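Local coordinates for aerolysin-like protein (Bombina maxima, PDB 6LH8) that belongs to the aerolysin-like pore-forming proteins and probably takes part in, or regulates, membrane pore formation that modulates cellular endolysosomes, at residues A[44-49]-A[93-98]; A[48-53]-A[68-73]. One frame throughout, in Å; residues are numbered along the deposited sequence.

Interaction 1 of 2, residues A[44-49]-A[93-98]; sequences FDRTIT and ELSEDK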
# COMPACT_ATOMS: atom_id res chain seq x y z
N PHE A 44 5.14 10.72 7.17
CA PHE A 44 4.44 9.47 7.44
C PHE A 44 5.11 8.33 6.69
O PHE A 44 5.66 8.52 5.60
CB PHE A 44 2.97 9.54 7.00
CG PHE A 44 2.18 10.62 7.65
CD1 PHE A 44 2.12 11.89 7.09
CD2 PHE A 44 1.43 10.37 8.79
CE1 PHE A 44 1.36 12.88 7.69
CE2 PHE A 44 0.67 11.34 9.39
CZ PHE A 44 0.63 12.60 8.84
N ASP A 45 5.02 7.14 7.26
CA ASP A 45 5.39 5.95 6.52
C ASP A 45 4.22 5.51 5.66
O ASP A 45 3.07 5.53 6.11
CB ASP A 45 5.79 4.83 7.48
CG ASP A 45 7.17 5.02 8.07
OD1 ASP A 45 7.90 5.93 7.61
OD2 ASP A 45 7.51 4.27 9.00
N ARG A 46 4.52 5.14 4.41
CA ARG A 46 3.53 4.65 3.46
C ARG A 46 4.02 3.30 2.96
O ARG A 46 5.18 3.17 2.57
CB ARG A 46 3.33 5.64 2.30
CG ARG A 46 2.51 5.08 1.16
CD ARG A 46 2.37 6.10 0.04
NE ARG A 46 1.54 5.60 -1.05
CZ ARG A 46 1.52 6.13 -2.26
NH1 ARG A 46 2.28 7.18 -2.52
NH2 ARG A 46 0.73 5.61 -3.20
N THR A 47 3.15 2.29 2.99
CA THR A 47 3.58 0.95 2.62
C THR A 47 2.63 0.33 1.61
O THR A 47 1.44 0.67 1.54
CB THR A 47 3.66 0.01 3.82
OG1 THR A 47 2.36 -0.13 4.40
CG2 THR A 47 4.63 0.56 4.88
N ILE A 48 3.19 -0.59 0.83
CA ILE A 48 2.43 -1.53 0.03
C ILE A 48 2.98 -2.91 0.37
O ILE A 48 4.19 -3.12 0.35
CB ILE A 48 2.57 -1.26 -1.48
CG1 ILE A 48 2.05 0.14 -1.83
CG2 ILE A 48 1.86 -2.35 -2.28
CD1 ILE A 48 2.14 0.48 -3.33
N THR A 49 2.10 -3.84 0.71
CA THR A 49 2.55 -5.18 1.05
C THR A 49 2.08 -6.16 -0.02
O THR A 49 0.90 -6.17 -0.37
CB THR A 49 2.05 -5.59 2.43
OG1 THR A 49 2.64 -4.73 3.42
CG2 THR A 49 2.45 -7.03 2.74
N GLU A 93 6.98 -2.84 0.51
CA GLU A 93 7.60 -1.60 0.07
C GLU A 93 7.32 -0.51 1.10
O GLU A 93 6.32 -0.54 1.82
CB GLU A 93 7.06 -1.17 -1.29
CG GLU A 93 7.25 -2.18 -2.40
CD GLU A 93 6.81 -1.65 -3.75
OE1 GLU A 93 5.81 -2.18 -4.30
OE2 GLU A 93 7.44 -0.70 -4.27
N LEU A 94 8.23 0.45 1.18
CA LEU A 94 8.11 1.54 2.14
C LEU A 94 8.60 2.83 1.49
O LEU A 94 9.64 2.84 0.83
CB LEU A 94 8.89 1.24 3.42
CG LEU A 94 8.99 2.32 4.50
CD1 LEU A 94 7.62 2.69 5.02
CD2 LEU A 94 9.88 1.84 5.63
N SER A 95 7.83 3.90 1.65
CA SER A 95 8.29 5.21 1.22
C SER A 95 7.94 6.23 2.29
O SER A 95 7.14 5.98 3.20
CB SER A 95 7.70 5.63 -0.14
OG SER A 95 6.31 5.86 -0.07
N GLU A 96 8.58 7.40 2.21
CA GLU A 96 8.25 8.50 3.10
C GLU A 96 7.22 9.38 2.40
O GLU A 96 7.43 9.81 1.26
CB GLU A 96 9.49 9.32 3.46
CG GLU A 96 9.19 10.40 4.50
CD GLU A 96 10.30 11.43 4.63
OE1 GLU A 96 10.41 12.33 3.77
OE2 GLU A 96 11.06 11.34 5.61
N ASP A 97 6.10 9.62 3.07
CA ASP A 97 5.05 10.48 2.56
C ASP A 97 5.11 11.78 3.35
O ASP A 97 4.80 11.79 4.55
CB ASP A 97 3.70 9.77 2.71
CG ASP A 97 2.56 10.54 2.11
OD1 ASP A 97 2.80 11.48 1.33
OD2 ASP A 97 1.40 10.19 2.42
N LYS A 98 5.52 12.87 2.71
CA LYS A 98 5.68 14.16 3.36
C LYS A 98 4.51 15.06 2.98
O LYS A 98 4.21 15.22 1.80
CB LYS A 98 7.02 14.79 2.96
CG LYS A 98 7.26 16.17 3.51
CD LYS A 98 8.72 16.58 3.31
CE LYS A 98 9.23 16.20 1.94
NZ LYS A 98 10.55 16.84 1.68
O HOH W 1 3.48 9.46 -1.03
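Phe-44 presents the edge of its ring to the backbone of Asp-97, whose carbonyl O lies in the ring plane, 3.7 Å from Phe-44 CD1. The same side chain also touches Val-99 and, on strand 133-154, Ile-147. Six main-chain hydrogen bonds join the antiparallel strands, at Phe-44/Asp-97, Arg-46/Ser-95 and Ile-48/Glu-93. They are not equal: Asp-97 N reaches Phe-44 O at 2.8 Å and nearly straight (175°), whereas Ile-48 N approaches Glu-93 O at 3.3 Å from well above the carbonyl plane. On the side of the sheet that carries Phe-44, Arg-46 has CG anti to its backbone N (chi1 170°), and its extended chain passes Ser-95, with Arg-46 CB 3.8 Å from Ser-95 OG. One water accepts from Arg-46 NH1 (3.0 Å) and gives a weak bond to Asp-97 OD1 (3.2 Å). Arg-46 NE and Asp-97 OD2 bond to Gln-144 O and Ile-147 N. On the opposite face, Leu-94 CD1 touches both Asp-45 CB and Thr-47 CG2 at 3.7 Å. In this β-sheet pairing the opposite charges of Arg-46 and Asp-97 are linked through one water, weakly on the Asp-97 side, with no direct salt bridge, and probably steady each other only at a distance.

Interaction 2 of 2, residues A[48-53]-A[68-73]; sequences ITHNIT and LEPKHR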
# COMPACT_ATOMS: atom_id res chain seq x y z
N ILE A 48 3.19 -0.59 0.83
CA ILE A 48 2.43 -1.53 0.03
C ILE A 48 2.98 -2.91 0.37
O ILE A 48 4.19 -3.12 0.35
CB ILE A 48 2.57 -1.26 -1.48
CG1 ILE A 48 2.05 0.14 -1.83
CG2 ILE A 48 1.86 -2.35 -2.28
CD1 ILE A 48 2.14 0.48 -3.33
N THR A 49 2.10 -3.84 0.71
CA THR A 49 2.55 -5.18 1.05
C THR A 49 2.08 -6.16 -0.02
O THR A 49 0.90 -6.17 -0.37
CB THR A 49 2.05 -5.59 2.43
OG1 THR A 49 2.64 -4.73 3.42
CG2 THR A 49 2.45 -7.03 2.74
N HIS A 50 3.02 -6.96 -0.53
CA HIS A 50 2.74 -7.94 -1.58
C HIS A 50 2.87 -9.34 -1.01
O HIS A 50 3.89 -9.68 -0.42
CB HIS A 50 3.71 -7.76 -2.74
CG HIS A 50 3.75 -6.37 -3.29
ND1 HIS A 50 2.83 -5.91 -4.21
CD2 HIS A 50 4.59 -5.34 -3.05
CE1 HIS A 50 3.11 -4.65 -4.51
NE2 HIS A 50 4.18 -4.29 -3.83
N ASN A 51 1.86 -10.18 -1.25
CA ASN A 51 1.84 -11.53 -0.71
C ASN A 51 1.51 -12.53 -1.79
O ASN A 51 0.77 -12.23 -2.73
CB ASN A 51 0.82 -11.65 0.42
CG ASN A 51 0.91 -10.51 1.39
OD1 ASN A 51 1.58 -10.62 2.40
ND2 ASN A 51 0.24 -9.37 1.07
N ILE A 52 2.04 -13.74 -1.66
CA ILE A 52 1.67 -14.86 -2.52
C ILE A 52 1.21 -16.00 -1.62
O ILE A 52 1.79 -16.24 -0.56
CB ILE A 52 2.81 -15.29 -3.47
CG1 ILE A 52 2.26 -16.13 -4.62
CG2 ILE A 52 3.95 -16.02 -2.75
CD1 ILE A 52 1.54 -15.28 -5.68
N THR A 53 0.08 -16.61 -1.98
CA THR A 53 -0.52 -17.69 -1.20
C THR A 53 -0.76 -18.87 -2.12
O THR A 53 -1.09 -18.68 -3.29
CB THR A 53 -1.84 -17.26 -0.53
OG1 THR A 53 -2.79 -16.83 -1.51
CG2 THR A 53 -1.61 -16.12 0.46
N LEU A 68 7.06 -11.90 -9.85
CA LEU A 68 5.97 -11.20 -10.50
C LEU A 68 6.15 -9.70 -10.36
O LEU A 68 6.92 -9.21 -9.53
CB LEU A 68 4.59 -11.63 -9.96
CG LEU A 68 4.15 -11.46 -8.51
CD1 LEU A 68 3.69 -10.03 -8.21
CD2 LEU A 68 2.99 -12.43 -8.26
N GLU A 69 5.44 -8.98 -11.23
CA GLU A 69 5.48 -7.53 -11.29
C GLU A 69 4.13 -6.96 -10.88
O GLU A 69 3.17 -7.02 -11.66
CB GLU A 69 5.85 -7.07 -12.70
CG GLU A 69 7.19 -7.62 -13.15
CD GLU A 69 7.57 -7.14 -14.52
OE1 GLU A 69 7.66 -5.90 -14.71
OE2 GLU A 69 7.77 -7.99 -15.41
N PRO A 70 4.00 -6.44 -9.67
CA PRO A 70 2.70 -5.92 -9.21
C PRO A 70 2.28 -4.70 -10.02
O PRO A 70 3.08 -4.07 -10.72
CB PRO A 70 2.96 -5.54 -7.75
CG PRO A 70 4.20 -6.27 -7.37
CD PRO A 70 5.02 -6.38 -8.61
N LYS A 71 0.99 -4.38 -9.90
CA LYS A 71 0.46 -3.14 -10.47
C LYS A 71 0.80 -1.93 -9.61
O LYS A 71 1.14 -0.86 -10.14
CB LYS A 71 -1.07 -3.23 -10.64
CG LYS A 71 -1.57 -4.39 -11.49
CD LYS A 71 -2.97 -4.12 -12.06
CE LYS A 71 -3.96 -3.69 -10.98
NZ LYS A 71 -5.38 -3.88 -11.42
N HIS A 72 0.69 -2.06 -8.29
CA HIS A 72 0.83 -0.94 -7.36
C HIS A 72 2.21 -0.99 -6.70
O HIS A 72 2.52 -1.95 -6.00
CB HIS A 72 -0.26 -0.98 -6.30
CG HIS A 72 -1.64 -1.08 -6.87
ND1 HIS A 72 -2.19 -0.09 -7.65
CD2 HIS A 72 -2.57 -2.06 -6.79
CE1 HIS A 72 -3.40 -0.45 -8.02
NE2 HIS A 72 -3.66 -1.64 -7.52
N ARG A 73 3.01 0.05 -6.92
CA ARG A 73 4.38 0.09 -6.43
C ARG A 73 4.66 1.45 -5.79
O ARG A 73 3.91 2.40 -5.96
CB ARG A 73 5.40 -0.17 -7.55
CG ARG A 73 5.16 -1.42 -8.38
CD ARG A 73 5.40 -2.68 -7.57
NE ARG A 73 6.71 -2.69 -6.92
CZ ARG A 73 7.81 -3.18 -7.47
NH1 ARG A 73 7.78 -3.69 -8.70
NH2 ARG A 73 8.96 -3.16 -6.80
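His-50 is covered by Pro-70 in a CH-pi contact, where the irregular segment 68-73, at the exit of strand 65-68, lies over strand 41-53 of the long antiparallel sheet of this aerolysin-like fold. From CB, which points toward the loop, the side chain sets CG anti to the carbonyl carbon (chi1 -54°), and CG meets Pro-70 CG at 4.1 Å. Next round the ring, ND1 comes to 3.5 Å from the same Pro-70 CG while hydrogen-bonding to the hydroxyl of Tyr-139. At the far end, CE1 lies 3.1 Å from His-72 O, which sits at the ring edge in its plane, and also touches Pro-70 CB at 3.4 Å. NE2 has Glu-93 OE1 as its hydrogen-bond partner, and Arg-73 CD approaches it obliquely. Pro-70 CG is 3.8 Å from the centroid of the His-50 ring and 29° off its normal; the two side chains cross at about a right angle. Polar bonds at both ring nitrogens thus fix the rotation of a buried imidazole while the proline covers one face. His-72 O has a second neighbour in Ile-48, whose CD1 comes within 3.6 Å of it. At the other end, Ile-52 and Leu-68 slide past each other in opposite directions, Ile-52 CD1 resting 4.1 Å from Leu-68 CD2.

Overall arrangement
After strand 4-28 the chain runs into strand 41-53, which supplies the first half of both contacts; they share Ile-48 and Thr-49. Interaction 2 closes the shorter loop, bringing 68-73 back after 14 intervening residues that include most of strand 65-68. Interaction 1 closes the longer one, 43 residues, by pairing 93-98 of strand 90-100, outermost in the sheet within this chain. The shorter loop thus falls largely within the span of the longer. The two contacts meet at one carboxylate oxygen: Glu-93 OE1, already the partner of His-50, also forms a salt bridge of 2.8 Å with Arg-73 NE, tying edge strand, inner strand and covering loop together.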